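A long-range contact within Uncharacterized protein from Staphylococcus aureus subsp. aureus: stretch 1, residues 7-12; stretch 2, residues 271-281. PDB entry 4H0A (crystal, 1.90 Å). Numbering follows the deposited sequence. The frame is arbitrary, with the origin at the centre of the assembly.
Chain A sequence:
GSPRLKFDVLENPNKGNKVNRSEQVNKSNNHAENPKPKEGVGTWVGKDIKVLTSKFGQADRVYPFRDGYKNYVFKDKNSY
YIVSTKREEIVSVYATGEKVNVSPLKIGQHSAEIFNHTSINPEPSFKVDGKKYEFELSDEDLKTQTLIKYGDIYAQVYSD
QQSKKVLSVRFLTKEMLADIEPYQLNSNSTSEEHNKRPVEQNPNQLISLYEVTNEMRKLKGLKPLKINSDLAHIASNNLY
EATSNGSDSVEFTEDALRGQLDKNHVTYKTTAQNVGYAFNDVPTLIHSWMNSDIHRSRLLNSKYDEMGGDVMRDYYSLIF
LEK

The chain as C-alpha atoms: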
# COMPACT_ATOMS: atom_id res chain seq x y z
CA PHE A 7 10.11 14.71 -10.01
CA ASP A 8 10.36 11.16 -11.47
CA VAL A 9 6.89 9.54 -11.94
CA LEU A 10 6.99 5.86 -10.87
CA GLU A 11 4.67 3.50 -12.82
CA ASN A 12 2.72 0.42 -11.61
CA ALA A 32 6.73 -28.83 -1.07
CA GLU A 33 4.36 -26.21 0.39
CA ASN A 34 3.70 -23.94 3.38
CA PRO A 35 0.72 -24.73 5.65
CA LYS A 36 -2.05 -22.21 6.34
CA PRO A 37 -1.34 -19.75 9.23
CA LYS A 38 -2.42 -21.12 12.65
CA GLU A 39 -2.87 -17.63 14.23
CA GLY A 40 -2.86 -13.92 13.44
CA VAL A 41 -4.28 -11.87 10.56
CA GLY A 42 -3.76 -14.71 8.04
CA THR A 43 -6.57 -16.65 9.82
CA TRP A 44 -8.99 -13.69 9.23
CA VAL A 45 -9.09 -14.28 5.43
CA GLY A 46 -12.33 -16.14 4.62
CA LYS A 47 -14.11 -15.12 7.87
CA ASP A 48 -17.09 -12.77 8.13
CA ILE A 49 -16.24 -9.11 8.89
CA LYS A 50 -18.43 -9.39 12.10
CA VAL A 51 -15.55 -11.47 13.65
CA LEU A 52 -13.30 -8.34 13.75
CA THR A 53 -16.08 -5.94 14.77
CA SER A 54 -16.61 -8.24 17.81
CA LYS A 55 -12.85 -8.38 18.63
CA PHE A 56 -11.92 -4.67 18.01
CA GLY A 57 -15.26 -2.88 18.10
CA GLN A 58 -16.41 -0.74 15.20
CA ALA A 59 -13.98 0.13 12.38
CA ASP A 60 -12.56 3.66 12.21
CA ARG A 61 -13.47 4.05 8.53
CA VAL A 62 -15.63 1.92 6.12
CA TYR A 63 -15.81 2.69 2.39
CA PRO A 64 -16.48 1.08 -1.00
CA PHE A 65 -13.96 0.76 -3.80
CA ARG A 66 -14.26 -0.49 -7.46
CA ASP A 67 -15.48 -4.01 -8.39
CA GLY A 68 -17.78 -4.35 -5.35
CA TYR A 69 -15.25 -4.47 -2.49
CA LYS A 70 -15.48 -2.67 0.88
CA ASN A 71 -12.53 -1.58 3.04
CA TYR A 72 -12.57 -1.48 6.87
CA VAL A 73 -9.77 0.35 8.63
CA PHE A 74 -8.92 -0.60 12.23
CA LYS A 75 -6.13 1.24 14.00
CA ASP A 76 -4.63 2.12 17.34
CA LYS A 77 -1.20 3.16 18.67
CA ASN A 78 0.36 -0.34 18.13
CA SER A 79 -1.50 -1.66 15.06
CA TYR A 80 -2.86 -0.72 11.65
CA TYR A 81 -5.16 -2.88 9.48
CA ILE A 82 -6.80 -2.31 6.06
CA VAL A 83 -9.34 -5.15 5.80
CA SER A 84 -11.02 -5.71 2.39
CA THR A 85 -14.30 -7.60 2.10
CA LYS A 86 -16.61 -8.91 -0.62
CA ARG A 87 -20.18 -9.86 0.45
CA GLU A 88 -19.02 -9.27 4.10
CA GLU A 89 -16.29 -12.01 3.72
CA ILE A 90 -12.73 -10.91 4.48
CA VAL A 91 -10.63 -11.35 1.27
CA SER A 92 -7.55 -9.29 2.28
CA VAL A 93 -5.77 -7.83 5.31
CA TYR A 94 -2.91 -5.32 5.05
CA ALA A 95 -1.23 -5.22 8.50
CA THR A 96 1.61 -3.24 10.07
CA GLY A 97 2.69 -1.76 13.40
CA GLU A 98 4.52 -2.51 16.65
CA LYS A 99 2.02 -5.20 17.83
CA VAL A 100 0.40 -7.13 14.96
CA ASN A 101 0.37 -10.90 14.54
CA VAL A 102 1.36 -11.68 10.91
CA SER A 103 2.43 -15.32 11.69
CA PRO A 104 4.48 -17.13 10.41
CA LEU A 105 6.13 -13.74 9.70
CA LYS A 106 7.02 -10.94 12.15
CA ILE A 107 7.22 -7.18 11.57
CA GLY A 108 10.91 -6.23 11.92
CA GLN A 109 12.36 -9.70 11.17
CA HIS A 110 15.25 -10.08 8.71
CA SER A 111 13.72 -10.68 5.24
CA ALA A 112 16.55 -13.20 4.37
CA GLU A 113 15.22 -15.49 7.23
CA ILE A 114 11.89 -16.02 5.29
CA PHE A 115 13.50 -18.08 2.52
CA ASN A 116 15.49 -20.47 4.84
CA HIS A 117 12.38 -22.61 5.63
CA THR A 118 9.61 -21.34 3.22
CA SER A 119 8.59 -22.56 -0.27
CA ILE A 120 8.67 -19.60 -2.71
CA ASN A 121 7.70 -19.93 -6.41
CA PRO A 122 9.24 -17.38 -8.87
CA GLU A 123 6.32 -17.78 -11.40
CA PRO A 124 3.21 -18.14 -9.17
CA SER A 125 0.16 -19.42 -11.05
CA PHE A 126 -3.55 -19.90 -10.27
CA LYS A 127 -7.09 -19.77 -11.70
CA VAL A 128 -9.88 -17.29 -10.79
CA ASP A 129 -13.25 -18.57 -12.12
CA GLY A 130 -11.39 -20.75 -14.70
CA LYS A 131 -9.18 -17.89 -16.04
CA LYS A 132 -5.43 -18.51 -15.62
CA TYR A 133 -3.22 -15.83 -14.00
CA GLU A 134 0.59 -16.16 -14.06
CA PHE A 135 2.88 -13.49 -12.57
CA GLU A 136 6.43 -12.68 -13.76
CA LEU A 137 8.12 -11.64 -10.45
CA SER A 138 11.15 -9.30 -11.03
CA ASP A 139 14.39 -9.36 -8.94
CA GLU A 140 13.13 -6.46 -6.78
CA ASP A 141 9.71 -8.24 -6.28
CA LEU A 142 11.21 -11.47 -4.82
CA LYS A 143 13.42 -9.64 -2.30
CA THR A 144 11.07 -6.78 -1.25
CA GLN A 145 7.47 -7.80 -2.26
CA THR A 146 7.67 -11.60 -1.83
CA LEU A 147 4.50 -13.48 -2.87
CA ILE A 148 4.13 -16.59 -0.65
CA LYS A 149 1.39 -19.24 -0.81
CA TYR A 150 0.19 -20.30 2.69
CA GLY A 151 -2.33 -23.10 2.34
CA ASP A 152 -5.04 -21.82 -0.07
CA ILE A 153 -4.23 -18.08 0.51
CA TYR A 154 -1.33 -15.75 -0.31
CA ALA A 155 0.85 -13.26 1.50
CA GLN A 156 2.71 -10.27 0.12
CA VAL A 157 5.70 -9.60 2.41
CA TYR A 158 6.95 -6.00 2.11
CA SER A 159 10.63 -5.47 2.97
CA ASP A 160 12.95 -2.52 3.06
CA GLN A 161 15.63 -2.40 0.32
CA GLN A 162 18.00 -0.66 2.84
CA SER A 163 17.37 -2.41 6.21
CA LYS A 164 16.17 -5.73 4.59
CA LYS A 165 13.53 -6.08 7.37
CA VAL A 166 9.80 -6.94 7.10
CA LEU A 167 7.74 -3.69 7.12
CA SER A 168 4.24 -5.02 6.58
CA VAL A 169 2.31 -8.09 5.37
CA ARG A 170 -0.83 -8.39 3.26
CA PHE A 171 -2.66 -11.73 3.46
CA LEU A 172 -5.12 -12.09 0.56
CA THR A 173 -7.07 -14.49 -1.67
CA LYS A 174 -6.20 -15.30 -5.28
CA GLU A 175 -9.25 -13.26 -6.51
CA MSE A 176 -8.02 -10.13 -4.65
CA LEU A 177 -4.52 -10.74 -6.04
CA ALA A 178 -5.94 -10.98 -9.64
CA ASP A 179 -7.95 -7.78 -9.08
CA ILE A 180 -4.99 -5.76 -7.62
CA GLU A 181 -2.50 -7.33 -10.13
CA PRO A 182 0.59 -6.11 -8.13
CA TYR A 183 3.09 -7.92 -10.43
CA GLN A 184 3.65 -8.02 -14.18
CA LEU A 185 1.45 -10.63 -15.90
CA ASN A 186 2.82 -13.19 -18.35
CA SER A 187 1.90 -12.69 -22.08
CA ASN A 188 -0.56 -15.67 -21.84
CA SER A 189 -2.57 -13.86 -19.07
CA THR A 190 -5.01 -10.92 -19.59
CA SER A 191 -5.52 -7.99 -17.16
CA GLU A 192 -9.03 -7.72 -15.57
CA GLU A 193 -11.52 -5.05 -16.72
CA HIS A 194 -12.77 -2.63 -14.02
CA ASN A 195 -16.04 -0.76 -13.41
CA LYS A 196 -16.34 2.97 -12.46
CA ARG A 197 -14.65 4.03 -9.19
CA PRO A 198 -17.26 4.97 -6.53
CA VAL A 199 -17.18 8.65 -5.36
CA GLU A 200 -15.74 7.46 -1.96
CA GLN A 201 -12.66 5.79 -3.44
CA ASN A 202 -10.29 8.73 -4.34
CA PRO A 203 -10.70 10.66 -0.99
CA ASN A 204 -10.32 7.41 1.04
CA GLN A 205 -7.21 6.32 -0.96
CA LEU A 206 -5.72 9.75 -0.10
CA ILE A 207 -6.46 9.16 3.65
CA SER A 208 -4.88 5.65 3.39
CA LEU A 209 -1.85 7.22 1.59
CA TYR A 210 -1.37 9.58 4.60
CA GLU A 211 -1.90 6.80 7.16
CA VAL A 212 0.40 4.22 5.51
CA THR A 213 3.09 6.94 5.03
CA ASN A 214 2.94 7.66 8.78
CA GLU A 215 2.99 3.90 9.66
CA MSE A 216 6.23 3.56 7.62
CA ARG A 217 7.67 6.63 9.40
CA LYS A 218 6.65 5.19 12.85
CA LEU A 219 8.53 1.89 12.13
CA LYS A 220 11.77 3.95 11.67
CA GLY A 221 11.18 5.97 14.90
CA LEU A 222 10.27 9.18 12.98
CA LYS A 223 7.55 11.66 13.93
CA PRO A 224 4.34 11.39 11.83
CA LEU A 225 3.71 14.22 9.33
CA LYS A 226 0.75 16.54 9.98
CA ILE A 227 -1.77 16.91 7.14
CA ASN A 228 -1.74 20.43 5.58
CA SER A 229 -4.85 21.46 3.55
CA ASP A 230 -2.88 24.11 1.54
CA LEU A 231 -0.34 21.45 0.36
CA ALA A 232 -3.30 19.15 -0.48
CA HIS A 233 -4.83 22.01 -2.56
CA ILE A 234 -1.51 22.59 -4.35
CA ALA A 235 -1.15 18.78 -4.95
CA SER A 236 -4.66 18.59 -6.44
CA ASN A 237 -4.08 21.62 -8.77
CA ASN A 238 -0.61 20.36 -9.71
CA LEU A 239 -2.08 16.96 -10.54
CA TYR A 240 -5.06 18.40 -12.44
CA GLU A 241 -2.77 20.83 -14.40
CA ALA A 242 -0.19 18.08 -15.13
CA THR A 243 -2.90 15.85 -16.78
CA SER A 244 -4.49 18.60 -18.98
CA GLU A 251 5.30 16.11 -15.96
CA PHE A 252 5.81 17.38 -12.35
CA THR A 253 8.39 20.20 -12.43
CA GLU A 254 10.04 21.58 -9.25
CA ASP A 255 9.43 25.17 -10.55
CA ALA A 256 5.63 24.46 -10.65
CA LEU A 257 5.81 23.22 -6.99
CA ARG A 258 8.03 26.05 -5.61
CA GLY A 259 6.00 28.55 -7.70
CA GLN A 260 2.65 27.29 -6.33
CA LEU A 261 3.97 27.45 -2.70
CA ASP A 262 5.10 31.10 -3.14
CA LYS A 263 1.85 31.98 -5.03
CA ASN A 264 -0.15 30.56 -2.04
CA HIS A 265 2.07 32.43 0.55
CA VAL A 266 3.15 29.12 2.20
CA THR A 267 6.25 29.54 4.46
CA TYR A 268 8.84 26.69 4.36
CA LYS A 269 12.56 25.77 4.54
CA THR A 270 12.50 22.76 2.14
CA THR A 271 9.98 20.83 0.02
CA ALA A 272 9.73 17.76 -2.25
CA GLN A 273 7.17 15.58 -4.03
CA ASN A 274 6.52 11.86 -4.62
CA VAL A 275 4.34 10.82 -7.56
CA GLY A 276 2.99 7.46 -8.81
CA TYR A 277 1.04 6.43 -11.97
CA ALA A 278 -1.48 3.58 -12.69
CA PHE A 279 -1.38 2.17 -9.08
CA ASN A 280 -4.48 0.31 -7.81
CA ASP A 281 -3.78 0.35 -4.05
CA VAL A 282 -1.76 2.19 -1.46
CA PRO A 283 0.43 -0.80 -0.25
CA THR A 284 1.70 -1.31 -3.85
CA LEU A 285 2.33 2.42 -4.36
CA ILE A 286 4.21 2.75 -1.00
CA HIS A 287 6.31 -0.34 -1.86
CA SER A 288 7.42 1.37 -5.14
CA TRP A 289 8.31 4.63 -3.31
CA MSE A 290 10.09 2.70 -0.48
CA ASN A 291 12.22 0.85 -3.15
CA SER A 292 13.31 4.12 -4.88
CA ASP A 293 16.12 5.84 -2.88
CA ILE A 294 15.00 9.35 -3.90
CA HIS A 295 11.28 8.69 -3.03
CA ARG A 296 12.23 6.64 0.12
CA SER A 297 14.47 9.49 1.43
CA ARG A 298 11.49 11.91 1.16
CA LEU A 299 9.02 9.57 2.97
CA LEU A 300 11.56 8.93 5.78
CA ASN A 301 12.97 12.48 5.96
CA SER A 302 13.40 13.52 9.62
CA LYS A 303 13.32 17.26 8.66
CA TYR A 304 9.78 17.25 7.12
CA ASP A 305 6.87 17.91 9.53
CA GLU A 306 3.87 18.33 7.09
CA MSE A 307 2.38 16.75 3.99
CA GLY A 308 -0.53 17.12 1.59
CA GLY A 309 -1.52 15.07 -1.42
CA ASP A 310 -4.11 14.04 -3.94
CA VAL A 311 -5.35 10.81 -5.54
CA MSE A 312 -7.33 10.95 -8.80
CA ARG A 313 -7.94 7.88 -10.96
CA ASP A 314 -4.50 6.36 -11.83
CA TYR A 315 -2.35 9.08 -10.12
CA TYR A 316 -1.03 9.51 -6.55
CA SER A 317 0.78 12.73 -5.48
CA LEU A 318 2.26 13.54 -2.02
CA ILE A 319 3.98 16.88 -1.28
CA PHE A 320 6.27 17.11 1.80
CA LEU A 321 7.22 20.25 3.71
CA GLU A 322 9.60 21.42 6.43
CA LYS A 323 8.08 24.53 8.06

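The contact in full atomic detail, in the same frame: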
# COMPACT_ATOMS: atom_id res chain seq x y z
N PHE A 7 10.32 15.86 -10.89
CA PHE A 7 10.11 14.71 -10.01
C PHE A 7 9.80 13.48 -10.85
O PHE A 7 8.88 13.54 -11.67
CB PHE A 7 8.98 15.00 -9.00
CG PHE A 7 9.28 16.17 -8.09
CD1 PHE A 7 10.25 16.08 -7.11
CD2 PHE A 7 8.59 17.36 -8.22
CE1 PHE A 7 10.54 17.16 -6.28
CE2 PHE A 7 8.86 18.44 -7.37
CZ PHE A 7 9.83 18.33 -6.40
N ASP A 8 10.56 12.38 -10.68
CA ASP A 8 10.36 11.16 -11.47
C ASP A 8 9.04 10.46 -11.09
O ASP A 8 8.80 10.19 -9.91
CB ASP A 8 11.54 10.18 -11.30
CG ASP A 8 12.81 10.62 -12.01
OD1 ASP A 8 13.00 11.85 -12.19
OD2 ASP A 8 13.61 9.74 -12.38
N VAL A 9 8.19 10.19 -12.10
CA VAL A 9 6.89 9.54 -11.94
C VAL A 9 7.05 8.03 -12.02
O VAL A 9 7.30 7.50 -13.10
CB VAL A 9 5.88 10.03 -13.02
CG1 VAL A 9 4.53 9.31 -12.89
CG2 VAL A 9 5.70 11.54 -12.94
N LEU A 10 6.89 7.32 -10.89
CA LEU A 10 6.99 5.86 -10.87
C LEU A 10 5.70 5.26 -11.44
O LEU A 10 4.63 5.82 -11.23
CB LEU A 10 7.28 5.33 -9.45
CG LEU A 10 8.77 5.22 -9.08
CD1 LEU A 10 9.54 6.48 -9.45
CD2 LEU A 10 8.93 4.95 -7.60
N GLU A 11 5.82 4.17 -12.21
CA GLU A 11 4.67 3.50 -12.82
C GLU A 11 4.40 2.17 -12.13
O GLU A 11 5.32 1.58 -11.56
CB GLU A 11 4.93 3.27 -14.32
CG GLU A 11 5.06 4.56 -15.11
CD GLU A 11 5.05 4.38 -16.61
OE1 GLU A 11 5.73 3.45 -17.11
OE2 GLU A 11 4.37 5.17 -17.30
N ASN A 12 3.14 1.70 -12.20
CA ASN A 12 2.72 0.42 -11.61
C ASN A 12 3.62 -0.70 -12.13
O ASN A 12 3.83 -0.81 -13.33
CB ASN A 12 1.25 0.13 -11.96
CG ASN A 12 0.62 -1.07 -11.29
OD1 ASN A 12 1.28 -2.05 -10.94
ND2 ASN A 12 -0.70 -1.06 -11.15
N THR A 271 11.15 21.52 0.55
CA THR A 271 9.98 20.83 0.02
C THR A 271 10.38 19.80 -1.04
O THR A 271 11.42 19.93 -1.68
CB THR A 271 8.98 21.84 -0.57
OG1 THR A 271 7.73 21.19 -0.79
CG2 THR A 271 9.49 22.48 -1.87
N ALA A 272 9.52 18.80 -1.24
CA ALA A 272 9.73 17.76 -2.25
C ALA A 272 8.41 17.11 -2.59
O ALA A 272 7.40 17.41 -1.95
CB ALA A 272 10.73 16.73 -1.75
N GLN A 273 8.40 16.22 -3.60
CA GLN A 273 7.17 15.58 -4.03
C GLN A 273 7.41 14.16 -4.53
O GLN A 273 8.35 13.93 -5.28
CB GLN A 273 6.55 16.41 -5.16
CG GLN A 273 5.20 15.90 -5.67
CD GLN A 273 4.64 16.76 -6.78
OE1 GLN A 273 5.27 17.72 -7.26
NE2 GLN A 273 3.45 16.41 -7.23
N ASN A 274 6.52 13.24 -4.15
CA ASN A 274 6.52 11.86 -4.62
C ASN A 274 5.30 11.68 -5.47
O ASN A 274 4.22 12.15 -5.09
CB ASN A 274 6.53 10.87 -3.45
CG ASN A 274 7.88 10.67 -2.83
OD1 ASN A 274 8.86 11.30 -3.20
ND2 ASN A 274 7.96 9.81 -1.83
N VAL A 275 5.45 11.05 -6.64
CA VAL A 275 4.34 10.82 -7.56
C VAL A 275 4.36 9.36 -8.02
O VAL A 275 5.43 8.76 -8.10
CB VAL A 275 4.39 11.79 -8.78
CG1 VAL A 275 3.17 11.61 -9.68
CG2 VAL A 275 4.49 13.24 -8.32
N GLY A 276 3.18 8.82 -8.31
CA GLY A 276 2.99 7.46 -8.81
C GLY A 276 1.88 7.41 -9.83
O GLY A 276 0.89 8.12 -9.68
N TYR A 277 2.04 6.57 -10.89
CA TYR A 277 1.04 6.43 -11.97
C TYR A 277 0.53 4.97 -12.12
O TYR A 277 1.30 4.03 -12.01
CB TYR A 277 1.63 6.91 -13.31
CG TYR A 277 0.69 6.73 -14.48
CD1 TYR A 277 -0.56 7.35 -14.50
CD2 TYR A 277 1.01 5.90 -15.55
CE1 TYR A 277 -1.45 7.17 -15.56
CE2 TYR A 277 0.14 5.71 -16.62
CZ TYR A 277 -1.10 6.35 -16.61
OH TYR A 277 -1.99 6.18 -17.65
N ALA A 278 -0.77 4.83 -12.40
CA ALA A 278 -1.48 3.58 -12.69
C ALA A 278 -1.57 2.60 -11.50
O ALA A 278 -1.93 1.44 -11.72
CB ALA A 278 -0.84 2.88 -13.88
N PHE A 279 -1.31 3.06 -10.25
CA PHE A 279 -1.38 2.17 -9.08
C PHE A 279 -2.84 1.94 -8.69
O PHE A 279 -3.67 2.82 -8.84
CB PHE A 279 -0.57 2.74 -7.91
CG PHE A 279 0.92 2.62 -8.12
CD1 PHE A 279 1.60 1.47 -7.75
CD2 PHE A 279 1.63 3.64 -8.73
CE1 PHE A 279 2.98 1.36 -7.97
CE2 PHE A 279 3.01 3.52 -8.95
CZ PHE A 279 3.67 2.38 -8.57
N ASN A 280 -3.14 0.72 -8.21
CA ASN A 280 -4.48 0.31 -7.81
C ASN A 280 -4.71 0.38 -6.30
O ASN A 280 -5.85 0.36 -5.87
CB ASN A 280 -4.73 -1.14 -8.25
CG ASN A 280 -4.76 -1.31 -9.75
OD1 ASN A 280 -5.24 -0.44 -10.48
ND2 ASN A 280 -4.27 -2.45 -10.24
N ASP A 281 -3.63 0.37 -5.50
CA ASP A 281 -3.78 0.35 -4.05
C ASP A 281 -2.59 1.01 -3.41
O ASP A 281 -1.52 1.10 -4.02
CB ASP A 281 -3.93 -1.10 -3.56
CG ASP A 281 -2.70 -1.92 -3.84
OD1 ASP A 281 -2.35 -2.05 -5.03
OD2 ASP A 281 -2.05 -2.37 -2.89
O HOH W 1 8.17 11.62 -7.78

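Residues 7-12, near the start of the chain, run alongside residues 271-281 as a short parallel strand, and touching residues are at least 265 positions apart in sequence; the pairing buries 619 Å² in total. The strand axes meet at 34° between their N-to-C directions. Ring packing and a water hold the Phe7 end, and direct backbone hydrogen bonds follow.

Thr271, at the beginning of stretch 2, makes no contact with stretch 1. Ala272 is touched only through its backbone, its CA lying 4.2 Å from Phe7 CE1. Gln273 is the main partner of Phe7. Its CB sits over the face of the Phe7 ring, 3.8 Å from the ring centroid and 11° off the normal, a CH-pi contact in which the aliphatic base of the side chain covers the ring. Its extended side chain (chi1 and chi2 both t) continues past the ring, so that OE1 comes 3.5 Å from Phe7 CD2, while NE2 is hydrogen-bonded elsewhere in the structure.

The CA-to-CB bond of Asn274 points away from stretch 1, and the residue makes no contact with it. Beside it the strands are still too far apart for direct pairing, and a water fills the gap: it donates to Asp8 O at 2.6 Å and, weakly, to Gln273 O at 3.4 Å, and accepts a weak bond from Val275 N at 3.0 Å. Val275 O then receives the first direct link, a weak hydrogen bond from Leu10 N at 3.5 Å. On the sheet face shared by their side chains, Val275 CG1 packs against Val9 CG2 at 4.1 Å.

Gly276 pairs with Leu10 in a parallel bridge, CA to CA 4.8 Å. Its CA lies 3.4 Å from Leu10 O in a CA-H...O contact. A CB here would be crowded by Phe279 CD2, 3.2 Å from its ideal position, so the bare backbone leaves room for that ring.

Tyr277 completes the ladder. Its N donates to Leu10 O at 2.7 Å, and its O accepts from Asn12 N at 3.0 Å, the latter bent to 131° at the hydrogen. The two bonds straddle Glu11, as expected in parallel pairing, and Tyr277 O also meets Glu11 CA at 3.5 Å in a CA-H...O contact. Tyr277 CB packs on Val9 CG1 at 3.8 Å, on the same face as Val275.

At Ala278 the backbone turns out of the strand, with phi at 67°, and side-chain bonding takes over: Asn12 ND2 donates to Ala278 O at 2.8 Å, nearly straight at 167°. The CB atoms of Asn12 and Ala278 are 4.0 Å apart. Phe279 brings its ring back beneath the end of stretch 1. Asn12 CA lies over the ring face, 3.9 Å from the centroid, in a second CH-pi contact, while Leu10 O approaches the ring edge, 3.6 Å from CE2 of Phe279. Asn280 only brushes Asn12, and Asp281 turns to capping the helix that follows.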